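Local coordinates for inosine-uridine preferring nucleoside hydrolase family protein (PDB 2C40) that belongs to the inosine-uridine preferring nucleoside hydrolase family and holds a calcium ion and alpha-D-ribofuranose together in one pocket, at residues A[152-156]-A[278-282]; A[189-195]-A[286-291]. One frame throughout, in Å; residues are numbered along the deposited sequence.

In the fold
Both contacts reach one mixed beta sheet, their centres about 11 Å apart and on the same side of the chain's centre. Along the chain the segments alternate: 152-156, 189-195, 278-282, 286-291. Interaction 2 pairs strand 191-194 with strand 286-292, the last parallel pairing of the sheet; beyond 286-292 the neighbours are antiparallel, first strand 261-269, then the outermost strand 279-281, which in interaction 1 receives the loop leaving strand 145-151. The two contacts also touch: Gly152 N lies 3.0 Å from Ile194 O, probably a hydrogen bond. Together they tie the C-terminal segments to the loop that begins beside the ribofuranose pocket.

Interaction 1: residues A[152-156]-A[278-282]; sequences GGTFR and RTVET
Gly153 faces Thr279 with CA atoms 5.7 Å apart, and Phe155 comes opposite Val280, yet the two chains do not pair as strands. Residues 152-156 form an irregular loop, while 279-281 is a short edge strand of the sheet. Where they meet, two acceptors, Thr154 O and Thr279 O, stand 3.1 Å apart, a pair that cannot hydrogen-bond to each other; the links come from a water and a side chain. The water donates to Thr154 O and accepts from Thr279 N. The second link is the Thr279 hydroxyl, whose OG1 donates to Thr154 O at 2.7 Å, approaching from above the carbonyl plane. With chi1 at 52°, OG1 sits between the backbone N and the carbonyl carbon and CG2 lies beside the N, which brings CG2 to 4.0 Å from Gly153 CA. Threonine thus suits this place by offering a donor and a methyl together. Gly153 suits its own, for its phi is 82° and its CA lies only 3.7 Å from Thr279 OG1. The Phe155 ring lies across Thr279 at about a right angle. One face, near its rim, is covered by Thr279 OG1; CE2 touches Thr279 CB at 3.9 Å, and the ring edge at CD2 meets Glu281 N. Ile265 and Ser267 of strand 261-269 extend this seat. On the loop side, Glu197 accepts from Phe155 N and also bonds the Thr154 hydroxyl, while Glu171 of the ribofuranose pocket accepts from Gly153 N. Following pocket residue Met151, this is consistent with a site-rim loop, as in alpha/beta folds with sites at the C-terminal ends of parallel strands.

Interaction 2: residues A[189-195]-A[286-291]; sequences IEIDLIT and RPVHVV
Arg286 reaches across to Ile189 and Ile191 from the start of a strand that runs parallel to 191-194. From CB the chain leaves with chi1 at 67°, CG lying between the backbone N and the carbonyl carbon, and bends about CB-CG and CG-CD, which brings the guanidinium back to the carbonyl of the next residue, Pro287. NE donates to Pro287 O at 3.3 Å, and NH2 makes a shorter bond to the same oxygen. At the tip, NH1 and NH2 grip Ile189 O end-on, NH2 at 2.9 Å, with that oxygen in the guanidinium plane; NH1 also serves Trp185 O. Ile191 CD1 sits 3.6 Å above the plane, over its centre, an aliphatic cover that a long branched side chain can supply.

Further along, Ile191 O, His289 O and Leu193 O take part in regular parallel bonds, and beta-branched Val288 packs its CG1 3.6 Å from Leu193 CG. Ile194 and Val291 lie side by side against helix 246-255. His289 NE2 donates almost straight to Glu190 OE1 at 2.8 Å, the oxygen in the ring plane, while ND1 bonds Thr264. A water joins Glu190 OE1, Ile191 N and Pro287 O. Within the contact the arginine's charge is probably spread over the carbonyl oxygens of Ile189 and Pro287, both in its plane. The histidine, held at both nitrogens, has its ring rotation fixed, with the glutamate probably stabilising the proton on NE2.

Interaction 1: residues A[152-156]-A[278-282]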
loop_
_atom_site.group_PDB
_atom_site.type_symbol
_atom_site.label_atom_id
_atom_site.label_comp_id
_atom_site.label_asym_id
_atom_site.label_seq_id
_atom_site.Cartn_x
_atom_site.Cartn_y
_atom_site.Cartn_z
ATOM N N GLY A 152 -9.489 -21.487 -7.306
ATOM C CA GLY A 152 -8.465 -21.963 -8.231
ATOM C C GLY A 152 -9.059 -22.261 -9.593
ATOM O O GLY A 152 -10.290 -22.397 -9.762
ATOM N N GLY A 153 -8.170 -22.296 -10.578
ATOM C CA GLY A 153 -8.480 -22.786 -11.915
ATOM C C GLY A 153 -9.148 -21.759 -12.788
ATOM O O GLY A 153 -9.529 -20.691 -12.316
ATOM N N THR A 154 -9.239 -22.114 -14.069
ATOM C CA THR A 154 -10.039 -21.409 -15.062
ATOM C C THR A 154 -10.293 -22.327 -16.274
ATOM O O THR A 154 -9.473 -23.222 -16.606
ATOM C CB THR A 154 -9.365 -20.042 -15.494
ATOM O OG1 THR A 154 -10.226 -19.293 -16.342
ATOM C CG2 THR A 154 -7.998 -20.244 -16.205
ATOM N N PHE A 155 -11.440 -22.115 -16.905
ATOM C CA PHE A 155 -11.831 -22.877 -18.103
ATOM C C PHE A 155 -11.954 -21.970 -19.324
ATOM O O PHE A 155 -12.303 -22.433 -20.395
ATOM C CB PHE A 155 -13.102 -23.725 -17.848
ATOM C CG PHE A 155 -12.936 -24.722 -16.703
ATOM C CD1 PHE A 155 -13.380 -24.412 -15.435
ATOM C CD2 PHE A 155 -12.323 -25.929 -16.905
ATOM C CE1 PHE A 155 -13.196 -25.280 -14.398
ATOM C CE2 PHE A 155 -12.127 -26.823 -15.868
ATOM C CZ PHE A 155 -12.573 -26.505 -14.612
ATOM N N ARG A 156 -11.576 -20.706 -19.172
ATOM C CA ARG A 156 -11.239 -19.857 -20.331
ATOM C C ARG A 156 -9.921 -20.282 -20.977
ATOM O O ARG A 156 -9.090 -20.965 -20.357
ATOM C CB ARG A 156 -11.053 -18.415 -19.922
ATOM C CG ARG A 156 -12.315 -17.709 -19.453
ATOM C CD ARG A 156 -11.893 -16.616 -18.538
ATOM N NE ARG A 156 -12.893 -15.607 -18.258
ATOM C CZ ARG A 156 -12.697 -14.633 -17.372
ATOM N NH1 ARG A 156 -11.572 -14.575 -16.696
ATOM N NH2 ARG A 156 -13.641 -13.725 -17.144
ATOM N N ARG A 278 -2.944 -25.843 -15.760
ATOM C CA ARG A 278 -4.189 -25.752 -16.550
ATOM C C ARG A 278 -5.260 -26.759 -16.099
ATOM O O ARG A 278 -4.981 -27.928 -15.941
ATOM C CB ARG A 278 -3.916 -25.945 -18.054
ATOM C CG ARG A 278 -5.019 -25.376 -18.976
ATOM C CD ARG A 278 -4.948 -25.945 -20.362
ATOM N NE ARG A 278 -3.788 -25.497 -21.150
ATOM C CZ ARG A 278 -3.506 -25.995 -22.361
ATOM N NH1 ARG A 278 -4.292 -26.896 -22.904
ATOM N NH2 ARG A 278 -2.457 -25.581 -23.046
ATOM N N THR A 279 -6.486 -26.257 -15.905
ATOM C CA THR A 279 -7.653 -27.048 -15.634
ATOM C C THR A 279 -8.471 -27.096 -16.903
ATOM O O THR A 279 -8.727 -26.054 -17.535
ATOM C CB THR A 279 -8.505 -26.423 -14.509
ATOM O OG1 THR A 279 -8.783 -25.051 -14.813
ATOM C CG2 THR A 279 -7.809 -26.537 -13.158
ATOM N N VAL A 280 -8.898 -28.314 -17.259
ATOM C CA VAL A 280 -9.471 -28.627 -18.556
ATOM C C VAL A 280 -10.724 -29.495 -18.343
ATOM O O VAL A 280 -10.655 -30.494 -17.651
ATOM C CB VAL A 280 -8.440 -29.428 -19.438
ATOM C CG1 VAL A 280 -9.019 -29.772 -20.794
ATOM C CG2 VAL A 280 -7.152 -28.661 -19.603
ATOM N N GLU A 281 -11.849 -29.117 -18.948
ATOM C CA GLU A 281 -13.061 -29.935 -18.882
ATOM C C GLU A 281 -12.931 -31.110 -19.860
ATOM O O GLU A 281 -12.666 -30.884 -21.032
ATOM C CB GLU A 281 -14.309 -29.104 -19.188
ATOM C CG GLU A 281 -15.580 -29.959 -19.200
ATOM C CD GLU A 281 -16.864 -29.235 -19.597
ATOM O OE1 GLU A 281 -17.934 -29.911 -19.574
ATOM O OE2 GLU A 281 -16.804 -28.033 -19.930
ATOM N N THR A 282 -13.071 -32.333 -19.345
ATOM C CA THR A 282 -12.914 -33.576 -20.102
ATOM C C THR A 282 -14.059 -34.474 -19.690
ATOM O O THR A 282 -14.380 -34.497 -18.511
ATOM C CB THR A 282 -11.649 -34.392 -19.699
ATOM O OG1 THR A 282 -10.548 -33.552 -19.354
ATOM C CG2 THR A 282 -11.236 -35.309 -20.845
HETATM O O HOH W 1 -6.687 -23.284 -16.451
#

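Interaction 2: residues A[189-195]-A[286-291]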
loop_
_atom_site.group_PDB
_atom_site.type_symbol
_atom_site.label_atom_id
_atom_site.label_comp_id
_atom_site.label_asym_id
_atom_site.label_seq_id
_atom_site.Cartn_x
_atom_site.Cartn_y
_atom_site.Cartn_z
ATOM N N ILE A 189 -13.159 -36.677 -2.436
ATOM C CA ILE A 189 -13.736 -35.523 -1.781
ATOM C C ILE A 189 -14.583 -34.742 -2.771
ATOM O O ILE A 189 -14.252 -34.731 -3.952
ATOM C CB ILE A 189 -12.555 -34.667 -1.275
ATOM C CG1 ILE A 189 -12.121 -35.184 0.095
ATOM C CG2 ILE A 189 -12.889 -33.188 -1.244
ATOM C CD1 ILE A 189 -10.668 -34.944 0.357
ATOM N N GLU A 190 -15.663 -34.106 -2.298
ATOM C CA GLU A 190 -16.422 -33.127 -3.111
ATOM C C GLU A 190 -15.703 -31.730 -3.180
ATOM O O GLU A 190 -15.206 -31.210 -2.168
ATOM C CB GLU A 190 -17.876 -32.968 -2.605
ATOM C CG GLU A 190 -18.874 -34.172 -2.872
ATOM C CD GLU A 190 -18.842 -34.716 -4.332
ATOM O OE1 GLU A 190 -19.156 -33.955 -5.283
ATOM O OE2 GLU A 190 -18.461 -35.906 -4.532
ATOM N N ILE A 191 -15.659 -31.154 -4.381
ATOM C CA ILE A 191 -14.947 -29.892 -4.654
ATOM C C ILE A 191 -15.862 -28.858 -5.305
ATOM O O ILE A 191 -16.418 -29.077 -6.395
ATOM C CB ILE A 191 -13.710 -30.091 -5.595
ATOM C CG1 ILE A 191 -12.782 -31.192 -5.056
ATOM C CG2 ILE A 191 -12.917 -28.816 -5.754
ATOM C CD1 ILE A 191 -11.567 -31.348 -5.810
ATOM N N ASP A 192 -16.053 -27.753 -4.578
ATOM C CA ASP A 192 -16.604 -26.547 -5.108
ATOM C C ASP A 192 -15.427 -25.634 -5.528
ATOM O O ASP A 192 -14.511 -25.359 -4.731
ATOM C CB ASP A 192 -17.503 -25.851 -4.074
ATOM C CG ASP A 192 -18.683 -26.744 -3.568
ATOM O OD1 ASP A 192 -19.200 -27.618 -4.297
ATOM O OD2 ASP A 192 -19.093 -26.529 -2.409
ATOM N N LEU A 193 -15.483 -25.174 -6.779
ATOM C CA LEU A 193 -14.447 -24.325 -7.416
ATOM C C LEU A 193 -14.964 -22.924 -7.656
ATOM O O LEU A 193 -15.952 -22.751 -8.377
ATOM C CB LEU A 193 -14.093 -24.783 -8.833
ATOM C CG LEU A 193 -12.817 -25.517 -9.150
ATOM C CD1 LEU A 193 -12.527 -25.448 -10.643
ATOM C CD2 LEU A 193 -11.644 -25.001 -8.322
ATOM N N ILE A 194 -14.278 -21.941 -7.073
ATOM C CA ILE A 194 -14.400 -20.543 -7.533
ATOM C C ILE A 194 -13.223 -20.278 -8.520
ATOM O O ILE A 194 -12.059 -20.109 -8.127
ATOM C CB ILE A 194 -14.475 -19.543 -6.358
ATOM C CG1 ILE A 194 -15.794 -19.695 -5.613
ATOM C CG2 ILE A 194 -14.354 -18.102 -6.833
ATOM C CD1 ILE A 194 -15.919 -20.943 -4.752
ATOM N N THR A 195 -13.546 -20.330 -9.805
ATOM C CA THR A 195 -12.595 -20.082 -10.888
ATOM C C THR A 195 -12.397 -18.583 -11.115
ATOM O O THR A 195 -13.194 -17.766 -10.633
ATOM C CB THR A 195 -13.084 -20.724 -12.182
ATOM O OG1 THR A 195 -14.288 -20.048 -12.634
ATOM C CG2 THR A 195 -13.331 -22.253 -11.978
ATOM N N ARG A 286 -12.719 -35.807 -13.308
ATOM C CA ARG A 286 -13.445 -35.908 -12.056
ATOM C C ARG A 286 -14.391 -34.701 -11.842
ATOM O O ARG A 286 -14.149 -33.588 -12.350
ATOM C CB ARG A 286 -12.492 -36.048 -10.873
ATOM C CG ARG A 286 -11.641 -34.820 -10.600
ATOM C CD ARG A 286 -11.362 -34.665 -9.090
ATOM N NE ARG A 286 -12.541 -34.222 -8.407
ATOM C CZ ARG A 286 -12.881 -34.486 -7.148
ATOM N NH1 ARG A 286 -12.096 -35.153 -6.300
ATOM N NH2 ARG A 286 -14.058 -34.035 -6.740
ATOM N N PRO A 287 -15.513 -34.944 -11.150
ATOM C CA PRO A 287 -16.514 -33.907 -10.922
ATOM C C PRO A 287 -16.087 -32.754 -10.002
ATOM O O PRO A 287 -15.538 -32.945 -8.898
ATOM C CB PRO A 287 -17.701 -34.694 -10.362
ATOM C CG PRO A 287 -17.078 -35.919 -9.761
ATOM C CD PRO A 287 -15.981 -36.265 -10.663
ATOM N N VAL A 288 -16.378 -31.562 -10.499
ATOM C CA VAL A 288 -16.069 -30.331 -9.843
ATOM C C VAL A 288 -17.294 -29.439 -10.046
ATOM O O VAL A 288 -17.863 -29.380 -11.124
ATOM C CB VAL A 288 -14.703 -29.772 -10.393
ATOM C CG1 VAL A 288 -14.650 -28.376 -10.411
ATOM C CG2 VAL A 288 -13.534 -30.297 -9.548
ATOM N N HIS A 289 -17.690 -28.761 -8.977
ATOM C CA HIS A 289 -18.868 -27.896 -8.931
ATOM C C HIS A 289 -18.437 -26.432 -9.045
ATOM O O HIS A 289 -18.002 -25.806 -8.099
ATOM C CB HIS A 289 -19.628 -28.175 -7.628
ATOM C CG HIS A 289 -19.875 -29.636 -7.390
ATOM N ND1 HIS A 289 -20.773 -30.368 -8.134
ATOM C CD2 HIS A 289 -19.311 -30.506 -6.519
ATOM C CE1 HIS A 289 -20.762 -31.622 -7.723
ATOM N NE2 HIS A 289 -19.878 -31.732 -6.750
ATOM N N VAL A 290 -18.568 -25.906 -10.245
ATOM C CA VAL A 290 -18.023 -24.638 -10.623
ATOM C C VAL A 290 -19.027 -23.504 -10.391
ATOM O O VAL A 290 -20.140 -23.516 -10.910
ATOM C CB VAL A 290 -17.559 -24.663 -12.123
ATOM C CG1 VAL A 290 -16.987 -23.305 -12.529
ATOM C CG2 VAL A 290 -16.495 -25.733 -12.340
ATOM N N VAL A 291 -18.612 -22.508 -9.622
ATOM C CA VAL A 291 -19.512 -21.436 -9.264
ATOM C C VAL A 291 -19.707 -20.542 -10.492
ATOM O O VAL A 291 -18.762 -20.317 -11.259
ATOM C CB VAL A 291 -18.983 -20.661 -8.069
ATOM C CG1 VAL A 291 -19.764 -19.348 -7.824
ATOM C CG2 VAL A 291 -19.029 -21.559 -6.842
HETATM O O HOH W 2 -16.746 -32.891 -6.640
#